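PDB 1RTR: geranyltranstransferase from Staphylococcus aureus, which makes farnesyl diphosphate, presumably by condensing an allylic diphosphate with isopentenyl diphosphate in the isoprenoid pathway. Local coordinates for residues A[221-224]-A[225-229]; A[60-63]-A[64-67]; A[96-99]-A[100-103]; A[260-263]-A[264-268]. All coordinates share one frame; numbering follows the deposited sequence.

How the contacts relate
All four contacts are local turns of one largely helical chain of the polyprenyl synthetase family, and none touches another. Contacts 1 and 3 adjoin the aspartate-rich sequences known to bind magnesium and diphosphate in this family: contact 1 begins on the last two residues of the second, DDLLD, and contact 3 packs against Asp83 of the first. Their centres are 29 Å apart, with nearest atoms about 17 Å apart. Contact 2 starts helix 65-83, which runs to the first motif. Contact 4 is on helix 245-270, which follows helix 197-227 of contact 1; its centre is 39 Å from that of contact 3, on the opposite side of the chain's centre.

Contact 1 (A[221-224]-A[225-229]); sequences LDCY and GDEAK
Leu221 to Glu227 form the end of helix 197-227, and the backbone bonds that join them to one another and to Ala228 are uneven. Gly225 N donates to Leu221 O at 2.9 Å, and Glu227 N reaches Cys223 O at 3.1 Å with an N-H...O angle of 158°. Between them Asp226 N to Asp222 O is longer, 3.3 Å. The last, Ala228 N to Tyr224 O, also 3.3 Å, is weak, and Ala228 is the first residue to leave helical backbone angles.

The van der Waals contacts centre on Tyr224 and Glu227, whose side chains run alongside each other in the same direction. Glu227 has CG anti to its carbonyl carbon (chi1 -86°) and is extended beyond it, which lays the carboxylate beside the tyrosine with the two planes only 3° apart. OE2 comes 4.0 Å from Tyr224 CD1 and 3.6 Å from Tyr224 CA, while Glu227 CD lies 4.3 Å from Cys223 SG. The phenol itself is held by a hydrogen bond from Tyr224 OH to Glu255, and Lys251 of the same helix 245-270 touches Cys223, Tyr224 and Glu227.

One polar approach is unfavourable: Asp226 OD2 lies 3.0 Å from Asp222 O, two acceptors, so the exact placing of this carboxylate is doubtful.

Leu221 and Asp222 close the DDLLD sequence, the second aspartate-rich motif of prenyl synthases. The chemistry thus implies a motif-bearing helix secured on its Tyr224 side against helix 245-270; it stops at Glu227, and no residue is modelled directly after Lys229.

Contact 2 (A[60-63]-A[64-67]); sequences EYEL and GMKS
A 3-10 turn over Tyr61, Glu62 and Leu63 feeds into helix 65-83 through Gly64 at its N-cap, and three backbone bonds, each spanning three residues, define it. Leu63 N donates to Glu60 O at 3.0 Å. The other two cross to the helix start: Gly64 N donates to Tyr61 O at 3.1 Å, and Met65 N to Glu62 O at 3.1 Å with an N-H...O angle of 169°.

Glycine has no side chain with which to cap the first helical N-H groups. Two waters bridge Leu63 O to N-H groups of the first turn, consistent with their standing in for a capping side chain: water 1 accepts from Ser67 N at 2.7 Å and also bonds Ser67 OG at 2.8 Å, whereas water 2 accepts from Lys66 N at 2.9 Å. This helix start belongs to the helix that leads on to the first aspartate-rich motif of the prenyl synthase fold.

On the side-chain level, Glu62 and Met65 lie alongside each other, pointing the same way. Glu62 is bent at chi2 (-77°), which brings OE2 back to 3.7 Å from Met65 CB, an apolar neighbour; OE1 of the same carboxylate lies near a like-charged group, Glu12, but Arg128 also touches the Glu62 side chain and may offset the charge. The CG of Glu62 sits 4.0 Å above one face of the Tyr61 ring, displaced toward its rim, while Tyr61 OH is hydrogen-bonded to Glu12 of helix 6-18.

Contact 3 (A[96-99]-A[100-103]); sequences KLTN and HKVY
Tyr103 presents its ring edge to Asn99, with CD1 3.5 Å from the backbone O of Asn99 near the ring plane, while Val102 CG1 lies 3.7 Å above one face, toward the rim. The His100 imidazole meets Thr98 obliquely: the two side chains run alongside each other, bringing His100 CD2 to 3.3 Å from Thr98 OG1. His100 CG falls between its backbone N and carbonyl carbon (chi1 66°), which turns the ring back toward Thr98. Thr98 OG1 and His100 NE2 each hydrogen-bond to Asp90 O, and Tyr103 OH is bonded to Glu32.

Apolar contact comes from Leu97, whose CB lies 3.7 Å from Val102 CG2, the two side chains crossing at about a right angle. In the backbone, Lys101 N donates to Thr98 O at 2.9 Å and Val102 N to Asn99 O at 3.0 Å. The bond from Tyr103 N to Asn99 O is weak, its N-H...O angle only 129°.

Thr98 holds the N-cap position without a side-chain capping bond. The arrangement is a strand-to-helix turn, passing from the 92-93/96-97 hairpin into helix 99-103, with Thr98 and His100 also touching Asp83 of the first aspartate-rich motif.

Contact 4 (A[260-263]-A[264-268]); sequences YHRD and AAVDE
Arg262 and Val266, one helical turn apart on helix 245-270 of the mostly helical polyprenyl synthetase fold, lie alongside each other and point the same way. The touching atoms are Arg262 CD and Val266 CG2, 3.6 Å apart, and the same methyl comes within 3.3 Å of Arg262 O. Arg262 has CG trans to its backbone N (chi1 -177°) and then bends at chi2 and chi3, which brings CD against the valine methyl; that methyl also lies obliquely by the guanidinium. Within the turn, Arg262 NE bonds Asp263 OD2 at 3.1 Å in a salt bridge, the oxygen lying at the guanidinium edge, just 5° out of its plane.

Beneath these side chains runs the regular alpha-helical ladder, four bonds that fix the spacing. Ala264 N to Tyr260 O measures 3.0 Å and Ala265 N to His261 O 2.8 Å. Val266 N to Arg262 O is the straightest, with an N-H...O angle of 168°, and Asp267 N closes the set on Asp263 O at 2.8 Å. The two small alanines bring only methyl groups: Ala264 CB meets His209 of helix 197-227, and Ala265 CB meets Val285 of helix 279-289, so this helix lies between two neighbours.

Further out, the charged end of Arg262 has more partners. NH2 forms a salt bridge with Asp286, and the guanidinium makes a cation-pi contact with Tyr289, which ties it to helix 279-289. Toward helix 197-227, buried His261 is hydrogen-bonded through ND1 to His209 ND1, and Tyr260 CD2 lies 3.7 Å above the centre of the His261 ring.

Contact 1 (A[221-224]-A[225-229])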
loop_
_atom_site.group_PDB
_atom_site.type_symbol
_atom_site.label_atom_id
_atom_site.label_comp_id
_atom_site.label_asym_id
_atom_site.label_seq_id
_atom_site.Cartn_x
_atom_site.Cartn_y
_atom_site.Cartn_z
ATOM N N LEU A 221 17.556 -20.814 18.597
ATOM C CA LEU A 221 18.859 -20.755 17.925
ATOM C C LEU A 221 19.776 -19.641 18.445
ATOM O O LEU A 221 20.987 -19.825 18.517
ATOM C CB LEU A 221 18.683 -20.639 16.412
ATOM C CG LEU A 221 18.592 -21.948 15.623
ATOM C CD1 LEU A 221 18.186 -21.656 14.190
ATOM C CD2 LEU A 221 19.909 -22.718 15.666
ATOM N N ASP A 222 19.207 -18.495 18.815
ATOM C CA ASP A 222 19.992 -17.411 19.422
ATOM C C ASP A 222 20.535 -17.819 20.791
ATOM O O ASP A 222 21.631 -17.415 21.182
ATOM C CB ASP A 222 19.163 -16.126 19.564
ATOM C CG ASP A 222 19.001 -15.366 18.248
ATOM O OD1 ASP A 222 19.887 -15.446 17.362
ATOM O OD2 ASP A 222 18.004 -14.645 18.020
ATOM N N CYS A 223 19.748 -18.613 21.515
ATOM C CA CYS A 223 20.146 -19.118 22.824
ATOM C C CYS A 223 21.121 -20.300 22.699
ATOM O O CYS A 223 22.141 -20.327 23.389
ATOM C CB CYS A 223 18.914 -19.481 23.669
ATOM S SG CYS A 223 19.219 -20.678 24.995
ATOM N N TYR A 224 20.816 -21.261 21.824
ATOM C CA TYR A 224 21.735 -22.361 21.545
ATOM C C TYR A 224 23.096 -21.783 21.188
ATOM O O TYR A 224 24.129 -22.261 21.668
ATOM C CB TYR A 224 21.254 -23.229 20.383
ATOM C CG TYR A 224 20.013 -24.057 20.630
ATOM C CD1 TYR A 224 19.378 -24.076 21.871
ATOM C CD2 TYR A 224 19.469 -24.817 19.604
ATOM C CE1 TYR A 224 18.232 -24.837 22.080
ATOM C CE2 TYR A 224 18.333 -25.574 19.795
ATOM C CZ TYR A 224 17.717 -25.584 21.034
ATOM O OH TYR A 224 16.583 -26.347 21.209
ATOM N N GLY A 225 23.077 -20.744 20.354
ATOM C CA GLY A 225 24.276 -20.044 19.939
ATOM C C GLY A 225 25.094 -19.515 21.098
ATOM O O GLY A 225 26.311 -19.663 21.109
ATOM N N ASP A 226 24.430 -18.909 22.076
ATOM C CA ASP A 226 25.121 -18.314 23.223
ATOM C C ASP A 226 25.755 -19.354 24.154
ATOM O O ASP A 226 26.811 -19.113 24.747
ATOM C CB ASP A 226 24.174 -17.391 24.002
ATOM C CG ASP A 226 23.848 -16.116 23.238
ATOM O OD1 ASP A 226 24.733 -15.612 22.500
ATOM O OD2 ASP A 226 22.734 -15.557 23.308
ATOM N N GLU A 227 25.096 -20.505 24.266
ATOM C CA GLU A 227 25.587 -21.627 25.057
ATOM C C GLU A 227 26.950 -22.095 24.544
ATOM O O GLU A 227 27.882 -22.270 25.332
ATOM C CB GLU A 227 24.565 -22.768 25.046
ATOM C CG GLU A 227 23.482 -22.637 26.111
ATOM C CD GLU A 227 22.318 -23.586 25.881
ATOM O OE1 GLU A 227 21.571 -23.868 26.841
ATOM O OE2 GLU A 227 22.148 -24.055 24.736
ATOM N N ALA A 228 27.064 -22.279 23.231
ATOM C CA ALA A 228 28.362 -22.481 22.597
ATOM C C ALA A 228 29.253 -21.248 22.823
ATOM O O ALA A 228 28.772 -20.110 22.790
ATOM C CB ALA A 228 28.189 -22.768 21.107
ATOM N N LYS A 229 30.542 -21.482 23.067
ATOM C CA LYS A 229 31.506 -20.406 23.397
ATOM C C LYS A 229 30.973 -18.979 23.196
ATOM O O LYS A 229 30.694 -18.273 24.163
ATOM C CB LYS A 229 32.853 -20.578 22.651
ATOM C CG LYS A 229 32.777 -21.210 21.244
ATOM C CD LYS A 229 32.464 -20.187 20.154
ATOM C CE LYS A 229 33.721 -19.455 19.686
ATOM N NZ LYS A 229 33.390 -18.454 18.628
#

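Contact 2 (A[60-63]-A[64-67])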
loop_
_atom_site.group_PDB
_atom_site.type_symbol
_atom_site.label_atom_id
_atom_site.label_comp_id
_atom_site.label_asym_id
_atom_site.label_seq_id
_atom_site.Cartn_x
_atom_site.Cartn_y
_atom_site.Cartn_z
ATOM N N GLU A 60 -2.445 -25.475 -10.830
ATOM C CA GLU A 60 -1.260 -24.968 -11.517
ATOM C C GLU A 60 -0.603 -23.854 -10.700
ATOM O O GLU A 60 -1.158 -22.765 -10.565
ATOM C CB GLU A 60 -1.607 -24.493 -12.936
ATOM C CG GLU A 60 -0.430 -23.923 -13.718
ATOM C CD GLU A 60 0.819 -24.783 -13.610
ATOM O OE1 GLU A 60 1.943 -24.210 -13.481
ATOM O OE2 GLU A 60 0.672 -26.034 -13.657
ATOM N N TYR A 61 0.580 -24.133 -10.163
ATOM C CA TYR A 61 1.253 -23.181 -9.288
ATOM C C TYR A 61 1.521 -21.801 -9.917
ATOM O O TYR A 61 1.687 -20.803 -9.192
ATOM C CB TYR A 61 2.523 -23.792 -8.667
ATOM C CG TYR A 61 3.781 -23.628 -9.478
ATOM C CD1 TYR A 61 4.231 -24.651 -10.322
ATOM C CD2 TYR A 61 4.537 -22.465 -9.391
ATOM C CE1 TYR A 61 5.385 -24.510 -11.067
ATOM C CE2 TYR A 61 5.692 -22.313 -10.132
ATOM C CZ TYR A 61 6.111 -23.336 -10.968
ATOM O OH TYR A 61 7.263 -23.168 -11.703
ATOM N N GLU A 62 1.555 -21.737 -11.250
ATOM C CA GLU A 62 1.871 -20.479 -11.937
ATOM C C GLU A 62 0.731 -19.484 -11.834
ATOM O O GLU A 62 0.945 -18.278 -11.949
ATOM C CB GLU A 62 2.287 -20.698 -13.400
ATOM C CG GLU A 62 3.650 -21.359 -13.555
ATOM C CD GLU A 62 4.820 -20.419 -13.324
ATOM O OE1 GLU A 62 5.968 -20.904 -13.321
ATOM O OE2 GLU A 62 4.611 -19.198 -13.150
ATOM N N LEU A 63 -0.472 -19.990 -11.585
ATOM C CA LEU A 63 -1.613 -19.120 -11.290
ATOM C C LEU A 63 -1.306 -18.129 -10.167
ATOM O O LEU A 63 -1.794 -17.004 -10.181
ATOM C CB LEU A 63 -2.870 -19.932 -10.984
ATOM C CG LEU A 63 -3.617 -20.587 -12.153
ATOM C CD1 LEU A 63 -4.817 -21.408 -11.664
ATOM C CD2 LEU A 63 -4.095 -19.563 -13.170
ATOM N N GLY A 64 -0.466 -18.530 -9.219
ATOM C CA GLY A 64 -0.189 -17.702 -8.064
ATOM C C GLY A 64 1.112 -16.937 -8.106
ATOM O O GLY A 64 1.495 -16.314 -7.105
ATOM N N MET A 65 1.800 -16.963 -9.245
ATOM C CA MET A 65 3.097 -16.294 -9.331
ATOM C C MET A 65 3.027 -14.800 -9.045
ATOM O O MET A 65 3.853 -14.283 -8.289
ATOM C CB MET A 65 3.799 -16.524 -10.665
ATOM C CG MET A 65 5.238 -15.973 -10.647
ATOM S SD MET A 65 6.300 -16.893 -9.501
ATOM C CE MET A 65 7.028 -15.725 -8.675
ATOM N N LYS A 66 2.056 -14.105 -9.640
ATOM C CA LYS A 66 1.941 -12.669 -9.416
ATOM C C LYS A 66 1.648 -12.358 -7.946
ATOM O O LYS A 66 2.276 -11.459 -7.378
ATOM C CB LYS A 66 0.928 -12.023 -10.372
ATOM C CG LYS A 66 1.464 -11.821 -11.802
ATOM C CD LYS A 66 0.913 -10.543 -12.442
ATOM C CE LYS A 66 0.686 -10.679 -13.956
ATOM N NZ LYS A 66 1.954 -10.476 -14.728
ATOM N N SER A 67 0.730 -13.118 -7.334
ATOM C CA SER A 67 0.415 -12.978 -5.903
ATOM C C SER A 67 1.645 -13.214 -5.027
ATOM O O SER A 67 1.907 -12.443 -4.103
ATOM C CB SER A 67 -0.713 -13.928 -5.489
ATOM O OG SER A 67 -1.942 -13.532 -6.074
HETATM O O HOH W 1 -1.288 -14.438 -8.603
HETATM O O HOH W 2 0.140 -15.077 -11.624
#

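Contact 3 (A[96-99]-A[100-103])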
loop_
_atom_site.group_PDB
_atom_site.type_symbol
_atom_site.label_atom_id
_atom_site.label_comp_id
_atom_site.label_asym_id
_atom_site.label_seq_id
_atom_site.Cartn_x
_atom_site.Cartn_y
_atom_site.Cartn_z
ATOM N N LYS A 96 25.133 -7.152 3.561
ATOM C CA LYS A 96 25.078 -6.035 2.625
ATOM C C LYS A 96 24.472 -4.811 3.303
ATOM O O LYS A 96 23.732 -4.938 4.277
ATOM C CB LYS A 96 24.267 -6.418 1.392
ATOM C CG LYS A 96 24.974 -7.384 0.455
ATOM C CD LYS A 96 24.269 -7.425 -0.901
ATOM C CE LYS A 96 25.218 -7.858 -2.021
ATOM N NZ LYS A 96 24.482 -8.606 -3.087
ATOM N N LEU A 97 24.801 -3.629 2.787
ATOM C CA LEU A 97 24.262 -2.370 3.299
ATOM C C LEU A 97 22.757 -2.281 3.066
ATOM O O LEU A 97 22.251 -2.737 2.035
ATOM C CB LEU A 97 24.951 -1.179 2.626
ATOM C CG LEU A 97 26.450 -0.954 2.840
ATOM C CD1 LEU A 97 27.030 -0.100 1.721
ATOM C CD2 LEU A 97 26.712 -0.309 4.204
ATOM N N THR A 98 22.048 -1.693 4.028
ATOM C CA THR A 98 20.607 -1.503 3.918
ATOM C C THR A 98 20.286 -0.384 2.944
ATOM O O THR A 98 21.107 0.509 2.718
ATOM C CB THR A 98 19.973 -1.202 5.290
ATOM O OG1 THR A 98 20.712 -0.173 5.952
ATOM C CG2 THR A 98 20.098 -2.394 6.215
ATOM N N ASN A 99 19.079 -0.432 2.384
ATOM C CA ASN A 99 18.626 0.558 1.411
ATOM C C ASN A 99 19.013 1.995 1.759
ATOM O O ASN A 99 19.630 2.678 0.947
ATOM C CB ASN A 99 17.115 0.446 1.174
ATOM C CG ASN A 99 16.690 1.011 -0.172
ATOM O OD1 ASN A 99 16.337 0.267 -1.085
ATOM N ND2 ASN A 99 16.723 2.332 -0.302
ATOM N N HIS A 100 18.674 2.436 2.968
ATOM C CA HIS A 100 18.882 3.827 3.362
ATOM C C HIS A 100 20.358 4.210 3.501
ATOM O O HIS A 100 20.708 5.395 3.460
ATOM C CB HIS A 100 18.118 4.153 4.651
ATOM C CG HIS A 100 18.612 3.418 5.860
ATOM N ND1 HIS A 100 19.453 3.992 6.788
ATOM C CD2 HIS A 100 18.378 2.158 6.295
ATOM C CE1 HIS A 100 19.722 3.115 7.739
ATOM N NE2 HIS A 100 19.079 1.994 7.465
ATOM N N LYS A 101 21.216 3.207 3.670
ATOM C CA LYS A 101 22.652 3.442 3.765
ATOM C C LYS A 101 23.261 3.692 2.384
ATOM O O LYS A 101 24.289 4.350 2.269
ATOM C CB LYS A 101 23.351 2.280 4.476
ATOM C CG LYS A 101 23.407 2.426 5.995
ATOM C CD LYS A 101 24.551 3.339 6.428
ATOM C CE LYS A 101 24.061 4.476 7.327
ATOM N NZ LYS A 101 25.176 5.409 7.689
ATOM N N VAL A 102 22.604 3.183 1.344
ATOM C CA VAL A 102 23.062 3.336 -0.037
ATOM C C VAL A 102 22.365 4.483 -0.791
ATOM O O VAL A 102 22.919 5.004 -1.771
ATOM C CB VAL A 102 22.880 2.012 -0.829
ATOM C CG1 VAL A 102 23.299 2.174 -2.274
ATOM C CG2 VAL A 102 23.667 0.882 -0.179
ATOM N N TYR A 103 21.166 4.875 -0.348
ATOM C CA TYR A 103 20.337 5.800 -1.130
ATOM C C TYR A 103 19.829 6.996 -0.349
ATOM O O TYR A 103 19.275 7.930 -0.933
ATOM C CB TYR A 103 19.139 5.072 -1.743
ATOM C CG TYR A 103 19.502 4.048 -2.786
ATOM C CD1 TYR A 103 19.443 2.686 -2.500
ATOM C CD2 TYR A 103 19.904 4.437 -4.061
ATOM C CE1 TYR A 103 19.780 1.735 -3.463
ATOM C CE2 TYR A 103 20.243 3.498 -5.027
ATOM C CZ TYR A 103 20.182 2.153 -4.720
ATOM O OH TYR A 103 20.513 1.233 -5.680
#

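Contact 4 (A[260-263]-A[264-268])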
loop_
_atom_site.group_PDB
_atom_site.type_symbol
_atom_site.label_atom_id
_atom_site.label_comp_id
_atom_site.label_asym_id
_atom_site.label_seq_id
_atom_site.Cartn_x
_atom_site.Cartn_y
_atom_site.Cartn_z
ATOM N N TYR A 260 4.783 -28.031 20.425
ATOM C CA TYR A 260 3.327 -27.934 20.424
ATOM C C TYR A 260 2.772 -27.379 19.084
ATOM O O TYR A 260 1.783 -27.883 18.548
ATOM C CB TYR A 260 2.845 -27.090 21.607
ATOM C CG TYR A 260 1.479 -26.501 21.369
ATOM C CD1 TYR A 260 0.335 -27.296 21.457
ATOM C CD2 TYR A 260 1.332 -25.162 21.002
ATOM C CE1 TYR A 260 -0.924 -26.760 21.211
ATOM C CE2 TYR A 260 0.081 -24.622 20.752
ATOM C CZ TYR A 260 -1.040 -25.425 20.857
ATOM O OH TYR A 260 -2.281 -24.896 20.615
ATOM N N HIS A 261 3.407 -26.338 18.559
ATOM C CA HIS A 261 3.012 -25.774 17.275
ATOM C C HIS A 261 3.320 -26.719 16.103
ATOM O O HIS A 261 2.477 -26.912 15.210
ATOM C CB HIS A 261 3.665 -24.406 17.080
ATOM C CG HIS A 261 3.045 -23.337 17.915
ATOM N ND1 HIS A 261 1.693 -23.068 17.886
ATOM C CD2 HIS A 261 3.577 -22.504 18.838
ATOM C CE1 HIS A 261 1.423 -22.099 18.743
ATOM N NE2 HIS A 261 2.550 -21.742 19.335
ATOM N N ARG A 262 4.522 -27.305 16.137
ATOM C CA ARG A 262 4.925 -28.378 15.223
ATOM C C ARG A 262 3.839 -29.441 15.187
ATOM O O ARG A 262 3.366 -29.806 14.122
ATOM C CB ARG A 262 6.264 -28.981 15.683
ATOM C CG ARG A 262 6.889 -30.083 14.806
ATOM C CD ARG A 262 6.007 -31.313 14.598
ATOM N NE ARG A 262 6.532 -32.555 15.179
ATOM C CZ ARG A 262 7.493 -33.298 14.639
ATOM N NH1 ARG A 262 7.866 -34.415 15.235
ATOM N NH2 ARG A 262 8.084 -32.929 13.506
ATOM N N ASP A 263 3.416 -29.903 16.358
ATOM C CA ASP A 263 2.453 -30.989 16.444
ATOM C C ASP A 263 1.086 -30.587 15.944
ATOM O O ASP A 263 0.402 -31.379 15.311
ATOM C CB ASP A 263 2.356 -31.523 17.879
ATOM C CG ASP A 263 3.561 -32.349 18.276
ATOM O OD1 ASP A 263 3.667 -32.715 19.467
ATOM O OD2 ASP A 263 4.464 -32.678 17.469
ATOM N N ALA A 264 0.682 -29.357 16.239
ATOM C CA ALA A 264 -0.636 -28.864 15.824
ATOM C C ALA A 264 -0.680 -28.607 14.314
ATOM O O ALA A 264 -1.708 -28.828 13.679
ATOM C CB ALA A 264 -1.027 -27.614 16.617
ATOM N N ALA A 265 0.448 -28.163 13.757
ATOM C CA ALA A 265 0.608 -28.007 12.312
ATOM C C ALA A 265 0.458 -29.359 11.626
ATOM O O ALA A 265 -0.466 -29.543 10.819
ATOM C CB ALA A 265 1.956 -27.386 11.978
ATOM N N VAL A 266 1.359 -30.292 11.974
ATOM C CA VAL A 266 1.355 -31.678 11.476
ATOM C C VAL A 266 -0.012 -32.339 11.665
ATOM O O VAL A 266 -0.496 -33.032 10.774
ATOM C CB VAL A 266 2.478 -32.530 12.147
ATOM C CG1 VAL A 266 2.374 -34.017 11.785
ATOM C CG2 VAL A 266 3.841 -32.014 11.765
ATOM N N ASP A 267 -0.635 -32.105 12.814
ATOM C CA ASP A 267 -1.975 -32.612 13.085
ATOM C C ASP A 267 -2.905 -32.128 11.995
ATOM O O ASP A 267 -3.563 -32.923 11.350
ATOM C CB ASP A 267 -2.465 -32.138 14.459
ATOM C CG ASP A 267 -3.590 -32.993 15.015
ATOM O OD1 ASP A 267 -4.168 -32.626 16.064
ATOM O OD2 ASP A 267 -3.961 -34.054 14.481
ATOM N N GLU A 268 -2.910 -30.816 11.765
ATOM C CA GLU A 268 -3.852 -30.163 10.843
ATOM C C GLU A 268 -3.777 -30.668 9.395
ATOM O O GLU A 268 -4.802 -30.847 8.734
ATOM C CB GLU A 268 -3.693 -28.638 10.904
ATOM C CG GLU A 268 -4.436 -27.987 12.063
ATOM C CD GLU A 268 -5.941 -28.225 12.032
ATOM O OE1 GLU A 268 -6.629 -27.888 13.035
ATOM O OE2 GLU A 268 -6.439 -28.748 11.001
#